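Local coordinates for protein MFP2b (Ascaris suum, PDB 2BJR) that binds a zinc ion and probably enhances the polymerization of major sperm protein (MSP) that underlies amoeboid motility of nematode sperm, at residues G84-L89 / P172-E177; Y91-I96 / I163-K168; F198-P203 / I251-G256; A231-S236 / G267-L272. All coordinates share one frame; numbering follows the deposited sequence.

Contact 1: residues G84-L89 / P172-E177; sequences GNHLSL and PYCECE. With ZN (zinc ion), chain C.
A zinc ion joins the two segments, taking His86 NE2 at 2.0 Å from one side and the sulfurs of Cys174 and Cys176 from the other. Cys179, just beyond 172-177, supplies the fourth ligand and completes a site of three cysteines and one histidine. Each thiolate in these segments sits 2.3 Å from the metal, measured from ZN to Cys174 SG and to Cys176 SG. Around the imidazole the two sulfurs differ in place: Cys174 SG lies at the ring edge, in its plane, whereas Cys176 SG comes in obliquely.

A second shell steadies the ligands. Cys174 SG, anti to its own backbone N (chi1 -165°), accepts a nearly straight bond from Cys176 N at 3.5 Å, an N-H to sulfur bond that would be expected to ease the charge on the thiolate. Cys176 is the N-cap of helix 177-180, its sulfur also taking a backbone N just past the segment. On the histidine side, Asn85 caps helix 86-89: its OD1 accepts from Leu87 N at 3.0 Å, with the donor above the carbonyl plane. Leu87 lays CD1 against Cys176 CB at 3.8 Å, and its CG lies over one face of the imidazole, toward the rim.

The zinc thus ties short helix 86-89, which leads into strand 92-97, to the loop running from strand 161-166 to helix 177-180.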
# COMPACT_ATOMS: atom_id res chain seq x y z
N GLY A 84 -6.92 -5.83 -14.50
CA GLY A 84 -6.58 -6.10 -15.88
C GLY A 84 -5.46 -5.18 -16.26
O GLY A 84 -4.76 -4.66 -15.39
N ASN A 85 -5.26 -4.99 -17.56
CA ASN A 85 -4.24 -4.09 -18.03
C ASN A 85 -4.69 -3.35 -19.28
O ASN A 85 -5.84 -3.49 -19.72
CB ASN A 85 -2.90 -4.82 -18.21
CG ASN A 85 -2.94 -5.88 -19.30
OD1 ASN A 85 -3.73 -5.80 -20.25
ND2 ASN A 85 -2.07 -6.89 -19.16
N HIS A 86 -3.80 -2.54 -19.84
CA HIS A 86 -4.21 -1.68 -20.94
C HIS A 86 -4.68 -2.43 -22.20
O HIS A 86 -5.39 -1.87 -23.01
CB HIS A 86 -3.11 -0.71 -21.30
CG HIS A 86 -1.87 -1.37 -21.81
ND1 HIS A 86 -1.62 -1.51 -23.16
CD2 HIS A 86 -0.84 -1.96 -21.17
CE1 HIS A 86 -0.46 -2.12 -23.32
NE2 HIS A 86 0.02 -2.44 -22.13
N LEU A 87 -4.29 -3.69 -22.37
CA LEU A 87 -4.78 -4.47 -23.51
C LEU A 87 -6.28 -4.72 -23.45
O LEU A 87 -6.95 -4.62 -24.47
CB LEU A 87 -4.08 -5.82 -23.58
CG LEU A 87 -2.56 -5.79 -23.76
CD1 LEU A 87 -2.04 -7.24 -23.90
CD2 LEU A 87 -2.16 -4.90 -24.92
N SER A 88 -6.79 -5.08 -22.27
CA SER A 88 -8.23 -5.33 -22.08
C SER A 88 -9.02 -4.07 -21.72
O SER A 88 -10.23 -4.02 -21.98
CB SER A 88 -8.48 -6.41 -21.01
OG SER A 88 -7.98 -6.07 -19.72
N LEU A 89 -8.36 -3.05 -21.16
CA LEU A 89 -9.05 -1.84 -20.70
C LEU A 89 -8.96 -0.64 -21.64
O LEU A 89 -9.86 0.21 -21.67
CB LEU A 89 -8.51 -1.46 -19.31
CG LEU A 89 -8.71 -2.52 -18.24
CD1 LEU A 89 -7.94 -2.11 -16.99
CD2 LEU A 89 -10.17 -2.74 -17.93
N PRO A 172 5.09 2.25 -17.71
CA PRO A 172 6.55 2.10 -17.93
C PRO A 172 7.17 0.71 -17.69
O PRO A 172 8.21 0.40 -18.31
CB PRO A 172 7.17 3.13 -16.96
CG PRO A 172 6.05 4.03 -16.52
CD PRO A 172 4.75 3.34 -16.77
N TYR A 173 6.57 -0.11 -16.83
CA TYR A 173 7.13 -1.42 -16.51
C TYR A 173 6.23 -2.57 -16.96
O TYR A 173 6.36 -3.70 -16.50
CB TYR A 173 7.41 -1.53 -14.99
CG TYR A 173 8.12 -0.31 -14.42
CD1 TYR A 173 7.46 0.57 -13.56
CD2 TYR A 173 9.46 -0.05 -14.72
CE1 TYR A 173 8.09 1.70 -13.04
CE2 TYR A 173 10.11 1.08 -14.20
CZ TYR A 173 9.42 1.95 -13.37
OH TYR A 173 10.06 3.07 -12.85
N CYS A 174 5.31 -2.29 -17.86
CA CYS A 174 4.42 -3.34 -18.34
C CYS A 174 5.20 -4.50 -18.98
O CYS A 174 6.15 -4.27 -19.72
CB CYS A 174 3.45 -2.79 -19.38
SG CYS A 174 2.09 -3.95 -19.65
N GLU A 175 4.74 -5.73 -18.71
CA GLU A 175 5.34 -6.96 -19.24
C GLU A 175 4.37 -7.78 -20.10
O GLU A 175 4.57 -8.98 -20.32
CB GLU A 175 5.89 -7.83 -18.09
CG GLU A 175 7.41 -7.86 -18.02
CD GLU A 175 7.94 -8.10 -16.61
OE1 GLU A 175 7.30 -8.85 -15.83
OE2 GLU A 175 9.03 -7.55 -16.30
N CYS A 176 3.31 -7.13 -20.60
CA CYS A 176 2.43 -7.75 -21.59
C CYS A 176 3.20 -7.92 -22.92
O CYS A 176 4.21 -7.26 -23.16
CB CYS A 176 1.16 -6.92 -21.82
SG CYS A 176 1.36 -5.58 -23.03
N GLU A 177 2.70 -8.79 -23.79
CA GLU A 177 3.44 -9.13 -25.01
C GLU A 177 3.65 -7.97 -25.97
O GLU A 177 4.64 -7.95 -26.67
CB GLU A 177 2.77 -10.28 -25.75
CG GLU A 177 3.65 -10.85 -26.86
CD GLU A 177 5.07 -11.17 -26.40
OE1 GLU A 177 5.21 -12.23 -25.73
OE2 GLU A 177 6.01 -10.37 -26.68
ZN ZN C . 1.66 -3.62 -21.86

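Contact 2: residues Y91-I96 / I163-K168; sequences YWYNWI and IARELK
Glu166 leaves its strand with CG anti to the carbonyl carbon, and its chain bends at chi2 (-88°) so that it lies alongside Trp92. Its CB rests over the face of the indole, 3.3 Å from Trp92 CE2, as a CH-pi contact with the five-membered ring. One bond further out, CG slides over the six-membered ring and also meets Asn94 CB. At the tip OE2 takes a straight bond from Asn94 ND2 at 2.8 Å; the donor lies above the carboxylate plane, while the oxygen stays in the plane of the Asn94 amide. Lys104 forms a salt bridge to the same atom, so the OE2 of this buried residue has both an amide donor and a positive charge.

Strands 92-97 and 161-166 form an antiparallel ladder in a small sheet continued by strand 110-111. Trp92 with Glu166 and Asn94 with Ala164 are hydrogen-bonded pairs; the straightest bond runs from Glu166 N to Trp92 O, 2.8 Å.

On the other face Ile163 sets CG1 over the six-membered ring of Trp95 and presses CG2 against Tyr93 CD2 at 3.4 Å. Arg165 bends at chi3 (53°) to bring NH1 over the centre of the Tyr91 ring, a cation-pi contact with 4.2 Å from Arg165 CZ to the Tyr91 ring centroid. The guanidinium also makes salt bridges, NH1 to Asp9 and NE to Glu110, which would help fix its position.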
# COMPACT_ATOMS: atom_id res chain seq x y z
N TYR A 91 -6.71 1.71 -21.29
CA TYR A 91 -6.10 2.82 -20.56
C TYR A 91 -5.24 2.29 -19.42
O TYR A 91 -5.36 1.14 -18.99
CB TYR A 91 -7.19 3.78 -19.97
CG TYR A 91 -8.06 3.16 -18.94
CD1 TYR A 91 -7.79 3.29 -17.57
CD2 TYR A 91 -9.19 2.45 -19.30
CE1 TYR A 91 -8.59 2.68 -16.62
CE2 TYR A 91 -10.00 1.86 -18.34
CZ TYR A 91 -9.70 1.97 -17.00
OH TYR A 91 -10.49 1.34 -16.08
N TRP A 92 -4.37 3.16 -18.96
CA TRP A 92 -3.68 2.98 -17.66
C TRP A 92 -3.62 4.34 -16.98
O TRP A 92 -3.76 5.39 -17.62
CB TRP A 92 -2.25 2.41 -17.83
CG TRP A 92 -1.34 3.16 -18.80
CD1 TRP A 92 -1.33 3.05 -20.18
CD2 TRP A 92 -0.27 4.05 -18.47
NE1 TRP A 92 -0.36 3.85 -20.71
CE2 TRP A 92 0.32 4.47 -19.70
CE3 TRP A 92 0.25 4.55 -17.29
CZ2 TRP A 92 1.38 5.37 -19.75
CZ3 TRP A 92 1.33 5.42 -17.34
CH2 TRP A 92 1.87 5.83 -18.57
N TYR A 93 -3.49 4.32 -15.66
CA TYR A 93 -3.50 5.54 -14.86
C TYR A 93 -2.10 6.07 -14.63
O TYR A 93 -1.15 5.32 -14.34
CB TYR A 93 -4.19 5.28 -13.53
CG TYR A 93 -5.68 5.04 -13.62
CD1 TYR A 93 -6.29 4.06 -12.84
CD2 TYR A 93 -6.50 5.83 -14.43
CE1 TYR A 93 -7.65 3.87 -12.87
CE2 TYR A 93 -7.88 5.63 -14.44
CZ TYR A 93 -8.43 4.66 -13.68
OH TYR A 93 -9.80 4.44 -13.70
N ASN A 94 -1.95 7.36 -14.83
CA ASN A 94 -0.69 8.06 -14.63
C ASN A 94 -0.94 9.28 -13.76
O ASN A 94 -1.80 10.11 -14.08
CB ASN A 94 -0.14 8.48 -15.99
CG ASN A 94 1.29 8.98 -15.93
OD1 ASN A 94 2.00 8.77 -14.94
ND2 ASN A 94 1.72 9.64 -16.99
N TRP A 95 -0.21 9.43 -12.67
CA TRP A 95 -0.39 10.58 -11.79
C TRP A 95 0.43 11.73 -12.28
O TRP A 95 1.63 11.60 -12.43
CB TRP A 95 -0.01 10.24 -10.33
CG TRP A 95 -0.87 9.26 -9.63
CD1 TRP A 95 -0.83 7.93 -9.72
CD2 TRP A 95 -1.93 9.56 -8.69
NE1 TRP A 95 -1.80 7.36 -8.93
CE2 TRP A 95 -2.47 8.34 -8.27
CE3 TRP A 95 -2.49 10.74 -8.21
CZ2 TRP A 95 -3.52 8.25 -7.35
CZ3 TRP A 95 -3.51 10.66 -7.29
CH2 TRP A 95 -4.02 9.43 -6.87
N ILE A 96 -0.18 12.88 -12.54
CA ILE A 96 0.52 14.05 -13.03
C ILE A 96 0.35 15.23 -12.10
O ILE A 96 -0.59 15.27 -11.31
CB ILE A 96 0.01 14.46 -14.44
CG1 ILE A 96 -1.46 14.94 -14.35
CG2 ILE A 96 0.15 13.31 -15.35
CD1 ILE A 96 -1.96 15.55 -15.65
N ILE A 163 -5.04 12.13 -11.36
CA ILE A 163 -4.93 10.95 -12.23
C ILE A 163 -5.31 11.27 -13.68
O ILE A 163 -6.42 11.81 -13.94
CB ILE A 163 -5.82 9.83 -11.71
CG1 ILE A 163 -5.35 9.36 -10.33
CG2 ILE A 163 -5.85 8.68 -12.66
CD1 ILE A 163 -6.37 8.49 -9.59
N ALA A 164 -4.42 10.91 -14.61
CA ALA A 164 -4.73 10.91 -16.05
C ALA A 164 -4.91 9.49 -16.53
O ALA A 164 -4.21 8.56 -16.11
CB ALA A 164 -3.58 11.59 -16.84
N ARG A 165 -5.91 9.28 -17.39
CA ARG A 165 -6.03 8.07 -18.17
C ARG A 165 -5.17 8.21 -19.43
O ARG A 165 -5.36 9.15 -20.23
CB ARG A 165 -7.50 7.83 -18.58
CG ARG A 165 -8.47 7.57 -17.46
CD ARG A 165 -9.94 7.97 -17.79
NE ARG A 165 -10.41 7.34 -19.04
CZ ARG A 165 -10.86 6.12 -19.16
NH1 ARG A 165 -10.95 5.30 -18.13
NH2 ARG A 165 -11.23 5.68 -20.38
N GLU A 166 -4.22 7.29 -19.60
CA GLU A 166 -3.35 7.26 -20.75
C GLU A 166 -3.94 6.24 -21.71
O GLU A 166 -4.09 5.07 -21.37
CB GLU A 166 -1.94 6.82 -20.35
CG GLU A 166 -1.27 7.74 -19.37
CD GLU A 166 -0.52 8.90 -19.99
OE1 GLU A 166 -0.49 9.03 -21.24
OE2 GLU A 166 0.04 9.69 -19.22
N LEU A 167 -4.24 6.70 -22.91
CA LEU A 167 -4.98 5.93 -23.89
C LEU A 167 -4.08 5.23 -24.92
O LEU A 167 -4.57 4.40 -25.69
CB LEU A 167 -6.01 6.83 -24.59
CG LEU A 167 -7.03 7.45 -23.62
CD1 LEU A 167 -8.14 8.21 -24.37
CD2 LEU A 167 -7.62 6.38 -22.73
N LYS A 168 -2.78 5.52 -24.89
CA LYS A 168 -1.82 4.85 -25.78
C LYS A 168 -0.69 4.13 -25.02
O LYS A 168 -0.16 4.63 -24.01
CB LYS A 168 -1.25 5.81 -26.85
CG LYS A 168 -0.66 7.13 -26.33
CD LYS A 168 -0.79 8.30 -27.33
CE LYS A 168 -0.70 9.68 -26.60
NZ LYS A 168 0.16 10.73 -27.30

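Contact 3: residues F198-P203 / I251-G256; sequences FRCGDP and IAACFG
A type II beta turn from Arg199 to Asp202 closes the end of strand 194-199 and docks on the start of strand 250-257, within the curled antiparallel sheet of the second Cytosolic motility protein region. Ile251 packs against the turn and the residues flanking it. Its CG1 is anti to the carbonyl carbon and its chi2 is extended (164°), which together send CD1 in among Phe198, Asp202 and Pro203. Phe198 and Ile251 cross at about a right angle, with CD1 of Ile251 3.8 Å from Phe198 CB and reaching the ring obliquely. The same methyl lies 3.6 Å from Pro203 O, while Asp202 CB forms a looser apolar wall. Two residues along the strand, Ala253 turns CB toward the turn and meets Cys200 SG at 3.7 Å, so Cys200 and Phe198 meet successive inward-facing residues of the strand.

Two backbone bonds pin the turn to Ile251: Gly201 N donates to its O in the carbonyl plane, on a lone pair, and Ile251 N donates to Asp202 O almost along the C=O axis at 2.8 Å. Gly201 holds the positive phi (86°) that the third position of a type II turn needs.

Away from this packing, Asp202 folds its carboxylate back over the turn. Arg199 NH2 makes a salt bridge to Asp202 OD1, but the guanidinium also pairs with Asp22, from the other Cytosolic motility protein region. The backbone N of Arg199 meets Asp202 OD2 at 2.9 Å, in an almost straight bond (173°) that comes from above the carboxylate plane.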
# COMPACT_ATOMS: atom_id res chain seq x y z
N PHE A 198 -4.44 -7.96 -1.55
CA PHE A 198 -5.17 -9.20 -1.57
C PHE A 198 -5.99 -9.34 -0.32
O PHE A 198 -5.71 -8.72 0.70
CB PHE A 198 -4.21 -10.36 -1.61
CG PHE A 198 -3.53 -10.56 -2.90
CD1 PHE A 198 -2.27 -10.04 -3.14
CD2 PHE A 198 -4.14 -11.33 -3.90
CE1 PHE A 198 -1.62 -10.24 -4.39
CE2 PHE A 198 -3.48 -11.54 -5.15
CZ PHE A 198 -2.23 -10.99 -5.37
N ARG A 199 -6.99 -10.21 -0.36
CA ARG A 199 -7.71 -10.59 0.84
C ARG A 199 -7.29 -11.97 1.25
O ARG A 199 -7.08 -12.81 0.41
CB ARG A 199 -9.21 -10.57 0.63
CG ARG A 199 -9.83 -9.23 0.20
CD ARG A 199 -11.36 -9.32 -0.10
NE ARG A 199 -11.59 -10.22 -1.22
CZ ARG A 199 -11.54 -9.87 -2.49
NH1 ARG A 199 -11.38 -8.61 -2.84
NH2 ARG A 199 -11.68 -10.81 -3.43
N CYS A 200 -7.24 -12.23 2.56
CA CYS A 200 -7.00 -13.57 3.03
C CYS A 200 -8.10 -14.45 2.51
O CYS A 200 -9.26 -14.00 2.40
CB CYS A 200 -7.02 -13.65 4.54
SG CYS A 200 -5.57 -12.83 5.13
N GLY A 201 -7.69 -15.64 2.11
CA GLY A 201 -8.57 -16.59 1.43
C GLY A 201 -8.70 -16.45 -0.07
O GLY A 201 -9.30 -17.32 -0.69
N ASP A 202 -8.19 -15.37 -0.65
CA ASP A 202 -8.06 -15.25 -2.10
C ASP A 202 -7.06 -16.34 -2.54
O ASP A 202 -6.25 -16.81 -1.73
CB ASP A 202 -7.40 -13.93 -2.53
CG ASP A 202 -8.35 -12.72 -2.58
OD1 ASP A 202 -9.61 -12.90 -2.49
OD2 ASP A 202 -7.87 -11.54 -2.81
N PRO A 203 -7.08 -16.70 -3.83
CA PRO A 203 -6.06 -17.60 -4.37
C PRO A 203 -4.67 -17.01 -4.24
O PRO A 203 -4.52 -15.78 -4.30
CB PRO A 203 -6.45 -17.72 -5.86
CG PRO A 203 -7.92 -17.42 -5.90
CD PRO A 203 -8.06 -16.30 -4.86
N ILE A 251 -4.51 -17.88 0.24
CA ILE A 251 -3.72 -17.08 1.20
C ILE A 251 -4.23 -17.27 2.63
O ILE A 251 -5.40 -17.05 2.95
CB ILE A 251 -3.77 -15.60 0.79
CG1 ILE A 251 -3.19 -15.41 -0.60
CG2 ILE A 251 -2.99 -14.70 1.84
CD1 ILE A 251 -3.55 -14.09 -1.23
N ALA A 252 -3.34 -17.69 3.52
CA ALA A 252 -3.59 -17.75 4.93
C ALA A 252 -2.56 -16.86 5.61
O ALA A 252 -1.46 -16.71 5.11
CB ALA A 252 -3.45 -19.16 5.43
N ALA A 253 -2.94 -16.27 6.75
CA ALA A 253 -2.10 -15.28 7.43
C ALA A 253 -2.16 -15.42 8.94
O ALA A 253 -3.14 -15.93 9.53
CB ALA A 253 -2.52 -13.86 7.00
N CYS A 254 -1.11 -14.88 9.58
CA CYS A 254 -1.12 -14.69 11.02
C CYS A 254 -0.37 -13.43 11.41
O CYS A 254 0.73 -13.20 10.93
CB CYS A 254 -0.46 -15.87 11.74
SG CYS A 254 -0.52 -15.71 13.55
N PHE A 255 -0.99 -12.61 12.25
CA PHE A 255 -0.37 -11.39 12.81
C PHE A 255 -0.47 -11.41 14.33
O PHE A 255 -1.40 -11.98 14.90
CB PHE A 255 -1.06 -10.14 12.24
CG PHE A 255 -0.99 -10.03 10.72
CD1 PHE A 255 -2.02 -10.50 9.93
CD2 PHE A 255 0.07 -9.42 10.10
CE1 PHE A 255 -1.96 -10.40 8.55
CE2 PHE A 255 0.16 -9.33 8.70
CZ PHE A 255 -0.83 -9.81 7.94
N GLY A 256 0.50 -10.76 14.98
CA GLY A 256 0.47 -10.53 16.41
C GLY A 256 0.47 -9.04 16.67
O GLY A 256 1.23 -8.29 16.07

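Contact 4: residues A231-S236 / G267-L272; sequences ALWYQS and GSIQIL
Leu232 and Gln270 exchange a pair of backbone hydrogen bonds, each 2.9 Å long, Leu232 N to Gln270 O and Gln270 N to Leu232 O. Both donors lie in the plane of the carbonyl they meet, and both bonds are fairly straight (160° at the hydrogen). They form one hydrogen-bonded pair of an antiparallel ladder; beside it stands the non-hydrogen-bonded pair Ala231 and Ile271, where Ala231 CA also approaches Gln270 O at 3.2 Å. Here the ladder ends: Tyr234 and Ser268 make backbone bonds to Gly53 and Gly54 of the other Cytosolic motility protein region instead.

On the face shared by Leu232 and Gln270 the two side chains lie side by side and point the same way. The glutamine extends beyond CG, which brings its OE1 within 3.8 Å of Leu232 CD2 and its NE2 to the edge of the Tyr234 ring, the amide and ring planes 39° apart. OE1 accepts from Gln31 and Lys26, again of the other region.

With CG anti to the backbone N (chi1 -160°), Trp233 swings its indole toward strand 268-274, presenting an edge to Ser268 O, 3.3 Å from Trp233 CD1 and in the ring plane. That oxygen accepts from Asn51 ND2, while the indole NE1 bonds to Ile266 O. Obliquely to the ring lies Ile269 CG2, 3.8 Å from Trp233 CD1; Ile269 CG1 takes the crowded position between backbone N and carbonyl carbon. Strands 229-235 and 268-274 are thus antiparallel neighbours in a curled sheet, with Trp233, Ile269, Ala231 and Phe255 packed on one side.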
# COMPACT_ATOMS: atom_id res chain seq x y z
N ALA A 231 3.87 -9.96 4.86
CA ALA A 231 2.60 -9.29 4.62
C ALA A 231 2.43 -8.22 5.68
O ALA A 231 3.04 -8.32 6.77
CB ALA A 231 1.48 -10.29 4.69
N LEU A 232 1.61 -7.22 5.35
CA LEU A 232 1.26 -6.09 6.18
C LEU A 232 -0.23 -6.00 6.38
O LEU A 232 -1.01 -6.21 5.46
CB LEU A 232 1.73 -4.83 5.51
CG LEU A 232 1.35 -3.45 6.05
CD1 LEU A 232 2.07 -3.22 7.33
CD2 LEU A 232 1.60 -2.37 5.01
N TRP A 233 -0.61 -5.75 7.63
CA TRP A 233 -1.99 -5.55 8.04
C TRP A 233 -1.99 -4.26 8.90
O TRP A 233 -0.92 -3.69 9.16
CB TRP A 233 -2.36 -6.70 8.90
CG TRP A 233 -3.77 -6.99 9.09
CD1 TRP A 233 -4.74 -6.95 8.17
CD2 TRP A 233 -4.36 -7.46 10.29
NE1 TRP A 233 -5.93 -7.38 8.70
CE2 TRP A 233 -5.73 -7.69 10.02
CE3 TRP A 233 -3.87 -7.75 11.57
CZ2 TRP A 233 -6.61 -8.21 10.98
CZ3 TRP A 233 -4.76 -8.25 12.53
CH2 TRP A 233 -6.11 -8.46 12.23
N TYR A 234 -3.17 -3.85 9.35
CA TYR A 234 -3.33 -2.65 10.17
C TYR A 234 -4.27 -2.93 11.33
O TYR A 234 -5.27 -3.59 11.14
CB TYR A 234 -3.87 -1.54 9.30
CG TYR A 234 -2.81 -0.88 8.50
CD1 TYR A 234 -2.53 -1.32 7.19
CD2 TYR A 234 -2.09 0.20 9.00
CE1 TYR A 234 -1.51 -0.79 6.46
CE2 TYR A 234 -1.09 0.80 8.21
CZ TYR A 234 -0.78 0.26 6.97
OH TYR A 234 0.17 0.84 6.19
N GLN A 235 -3.93 -2.45 12.52
CA GLN A 235 -4.82 -2.49 13.68
C GLN A 235 -4.74 -1.15 14.37
O GLN A 235 -3.66 -0.69 14.73
CB GLN A 235 -4.38 -3.55 14.70
CG GLN A 235 -4.83 -4.94 14.41
CD GLN A 235 -6.36 -5.12 14.48
OE1 GLN A 235 -7.05 -4.40 15.18
NE2 GLN A 235 -6.88 -6.04 13.69
N SER A 236 -5.90 -0.51 14.52
CA SER A 236 -5.98 0.85 15.04
C SER A 236 -5.05 1.85 14.42
O SER A 236 -4.43 2.60 15.13
CB SER A 236 -5.73 0.83 16.54
OG SER A 236 -6.63 -0.06 17.19
N GLY A 267 -9.12 -10.51 6.51
CA GLY A 267 -9.61 -9.60 5.48
C GLY A 267 -8.46 -9.08 4.60
O GLY A 267 -7.57 -9.84 4.22
N SER A 268 -8.49 -7.79 4.31
CA SER A 268 -7.55 -7.15 3.41
C SER A 268 -6.13 -7.04 4.01
O SER A 268 -5.97 -6.57 5.13
CB SER A 268 -8.05 -5.77 3.00
OG SER A 268 -9.11 -5.86 2.05
N ILE A 269 -5.13 -7.52 3.26
CA ILE A 269 -3.71 -7.42 3.62
C ILE A 269 -2.92 -6.92 2.43
O ILE A 269 -3.45 -6.77 1.33
CB ILE A 269 -3.11 -8.78 4.05
CG1 ILE A 269 -3.20 -9.78 2.90
CG2 ILE A 269 -3.80 -9.26 5.31
CD1 ILE A 269 -2.35 -11.04 3.17
N GLN A 270 -1.64 -6.60 2.67
CA GLN A 270 -0.75 -6.19 1.57
C GLN A 270 0.41 -7.19 1.54
O GLN A 270 1.01 -7.48 2.57
CB GLN A 270 -0.28 -4.78 1.75
CG GLN A 270 -1.44 -3.77 1.70
CD GLN A 270 -0.97 -2.33 1.93
OE1 GLN A 270 0.11 -1.99 1.51
NE2 GLN A 270 -1.82 -1.49 2.52
N ILE A 271 0.70 -7.69 0.36
CA ILE A 271 1.76 -8.66 0.20
C ILE A 271 2.95 -8.01 -0.48
O ILE A 271 2.83 -7.40 -1.55
CB ILE A 271 1.28 -9.87 -0.58
CG1 ILE A 271 0.15 -10.62 0.18
CG2 ILE A 271 2.48 -10.81 -0.87
CD1 ILE A 271 -0.48 -11.81 -0.55
N LEU A 272 4.14 -8.20 0.12
CA LEU A 272 5.35 -7.61 -0.43
C LEU A 272 5.81 -8.46 -1.65
O LEU A 272 5.81 -9.68 -1.58
CB LEU A 272 6.47 -7.54 0.64
CG LEU A 272 7.77 -6.90 0.19
CD1 LEU A 272 7.56 -5.48 -0.15
CD2 LEU A 272 8.80 -7.01 1.27

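The four contacts fall into two groups. Contacts 1 and 2 have centres 12 Å apart and touch; contact 2, in the first Cytosolic motility protein region, is nested in the chain loop that contact 1 closes, with helix 86-89 leading straight into strand 92-97. Contacts 3 and 4, in the second region, come later, with centres 9 Å apart, and alternate along the chain. They share one curled sheet, where strands 194-199 and 268-274 are joined by probable backbone hydrogen bonds, Ile269 N to Phe198 O and Cys200 N to Gly267 O. Between the groups the centres lie 26 to 31 Å apart without touching. Zinc ties helix 86-89 to the loop after strand 161-166; contacts 3 and 4 lie away from the metal site.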